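Local coordinates for protein alanine racemase 1 (Caldanaerobacter subterraneus subsp. tengcongensis MB4, PDB 4Y2W) that belongs to the alanine racemase family, pairing an N-terminal TIM-barrel domain with a mostly beta C-terminal domain in an assembly of two chains, at residues I355-P359 with Q360-S364. The protein carries 1 engineered substitution. Residues are numbered along the deposited sequence; the frame is centred on the assembly and turned at random.
Sequences IETIP and QEVFS
A side-chain hydrogen bond between Thr357 and Glu361 ties the loop after helix 348-354 to the first turn of helix 359-365, a local contact in the C-terminal domain. The preceding helix 348-354 ends in a Schellman motif with Glu356, at positive phi, as its C-prime residue. Beyond Glu356 the chain runs extended through Thr357 to Ile358, the N-cap residue of the next helix.

Thr357 OG1 donates a hydrogen bond of 2.6 Å to Glu361 OE1. It meets the anti side of the carboxylate, 25° out of its plane, and the two side chains cross at about a right angle. Glu361 holds CG anti to its backbone N (chi1 -171°) and runs extended, which carries the carboxylate back beside the threonine. Its other oxygen, OE2, forms a salt bridge with Arg365 and accepts a hydrogen bond from the backbone N of Arg293 of the second subunit.

The methyl of Thr357 meets Val362: its CG2 lies 4.0 Å from Val362 CG2, and Ile355 CD1 reaches the same valine methyl at 4.4 Å. Val348 and Met351 of helix 348-354 also touch Val362, so this apolar patch joins the two helices.

Backbone bonds set up the first turn. Ile358 O receives a weak bond from Glu361 N at 3.1 Å. Pro359 opens the turn, and its O accepts a nearly straight bond from Phe363 N at 3.2 Å. Ser364 OG closes back on Glu361 O at 2.8 Å.

Gln360, on this first turn, belongs to the pocket of a bound alanine and packs on Tyr287 of the second subunit. With Thr357 on OE1 and Arg365 on OE2, the buried carboxylate of Glu361 has polar partners on both oxygens, and the charge of Arg365 probably helps keep it ionised at the subunit interface.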
loop_
_atom_site.group_PDB
_atom_site.type_symbol
_atom_site.label_atom_id
_atom_site.label_comp_id
_atom_site.label_asym_id
_atom_site.label_seq_id
_atom_site.Cartn_x
_atom_site.Cartn_y
_atom_site.Cartn_z
ATOM N N ILE A 355 10.557 -1.616 12.905
ATOM C CA ILE A 355 10.883 -2.199 11.591
ATOM C C ILE A 355 11.967 -1.420 10.829
ATOM O O ILE A 355 12.079 -1.540 9.610
ATOM C CB ILE A 355 9.626 -2.404 10.703
ATOM C CG1 ILE A 355 8.760 -1.141 10.643
ATOM C CG2 ILE A 355 8.808 -3.575 11.224
ATOM C CD1 ILE A 355 7.827 -1.093 9.450
ATOM N N GLU A 356 12.774 -0.649 11.561
ATOM C CA GLU A 356 13.961 0.010 11.015
ATOM C C GLU A 356 13.630 0.897 9.811
ATOM O O GLU A 356 14.182 0.724 8.718
ATOM C CB GLU A 356 15.021 -1.025 10.620
ATOM C CG GLU A 356 15.272 -2.126 11.637
ATOM C CD GLU A 356 16.133 -3.231 11.057
ATOM O OE1 GLU A 356 15.599 -4.323 10.759
ATOM O OE2 GLU A 356 17.344 -2.993 10.870
ATOM N N THR A 357 12.716 1.838 10.018
ATOM C CA THR A 357 12.361 2.801 8.985
ATOM C C THR A 357 11.942 4.120 9.636
ATOM O O THR A 357 12.244 4.363 10.804
ATOM C CB THR A 357 11.259 2.246 8.053
ATOM O OG1 THR A 357 11.061 3.140 6.951
ATOM C CG2 THR A 357 9.940 2.059 8.799
ATOM N N ILE A 358 11.256 4.967 8.875
ATOM C CA ILE A 358 10.827 6.281 9.350
ATOM C C ILE A 358 9.313 6.414 9.200
ATOM O O ILE A 358 8.721 5.729 8.367
ATOM C CB ILE A 358 11.544 7.423 8.594
ATOM C CG1 ILE A 358 11.506 7.193 7.075
ATOM C CG2 ILE A 358 12.983 7.541 9.071
ATOM C CD1 ILE A 358 12.032 8.355 6.262
ATOM N N PRO A 359 8.682 7.299 10.005
ATOM C CA PRO A 359 7.224 7.464 10.015
ATOM C C PRO A 359 6.564 7.607 8.645
ATOM O O PRO A 359 5.421 7.189 8.474
ATOM C CB PRO A 359 7.029 8.749 10.818
ATOM C CG PRO A 359 8.180 8.769 11.760
ATOM C CD PRO A 359 9.330 8.161 11.012
ATOM N N GLN A 360 7.268 8.193 7.682
ATOM C CA GLN A 360 6.698 8.406 6.356
ATOM C C GLN A 360 6.346 7.089 5.661
ATOM O O GLN A 360 5.269 6.977 5.079
ATOM C CB GLN A 360 7.634 9.243 5.483
ATOM C CG GLN A 360 7.768 10.694 5.932
ATOM C CD GLN A 360 9.038 10.976 6.722
ATOM O OE1 GLN A 360 9.475 10.165 7.535
ATOM N NE2 GLN A 360 9.634 12.134 6.480
ATOM N N GLU A 361 7.239 6.099 5.727
ATOM C CA GLU A 361 6.989 4.809 5.071
ATOM C C GLU A 361 5.869 4.006 5.744
ATOM O O GLU A 361 5.131 3.285 5.067
ATOM C CB GLU A 361 8.260 3.960 4.997
ATOM C CG GLU A 361 8.100 2.713 4.130
ATOM C CD GLU A 361 9.381 1.913 3.977
ATOM O OE1 GLU A 361 10.137 1.766 4.963
ATOM O OE2 GLU A 361 9.625 1.411 2.862
ATOM N N VAL A 362 5.746 4.133 7.065
ATOM C CA VAL A 362 4.695 3.442 7.808
ATOM C C VAL A 362 3.316 3.944 7.369
ATOM O O VAL A 362 2.432 3.146 7.057
ATOM C CB VAL A 362 4.862 3.621 9.332
ATOM C CG1 VAL A 362 3.659 3.054 10.083
ATOM C CG2 VAL A 362 6.148 2.955 9.805
ATOM N N PHE A 363 3.145 5.262 7.344
ATOM C CA PHE A 363 1.905 5.873 6.872
ATOM C C PHE A 363 1.574 5.465 5.435
ATOM O O PHE A 363 0.418 5.173 5.118
ATOM C CB PHE A 363 1.980 7.403 6.955
ATOM C CG PHE A 363 1.720 7.970 8.334
ATOM C CD1 PHE A 363 0.649 7.526 9.111
ATOM C CD2 PHE A 363 2.522 8.991 8.836
ATOM C CE1 PHE A 363 0.408 8.066 10.368
ATOM C CE2 PHE A 363 2.278 9.538 10.088
ATOM C CZ PHE A 363 1.221 9.076 10.855
ATOM N N SER A 364 2.587 5.434 4.572
ATOM C CA SER A 364 2.392 5.084 3.163
ATOM C C SER A 364 2.066 3.601 2.944
ATOM O O SER A 364 1.601 3.211 1.876
ATOM C CB SER A 364 3.632 5.467 2.346
ATOM O OG SER A 364 4.726 4.598 2.604
#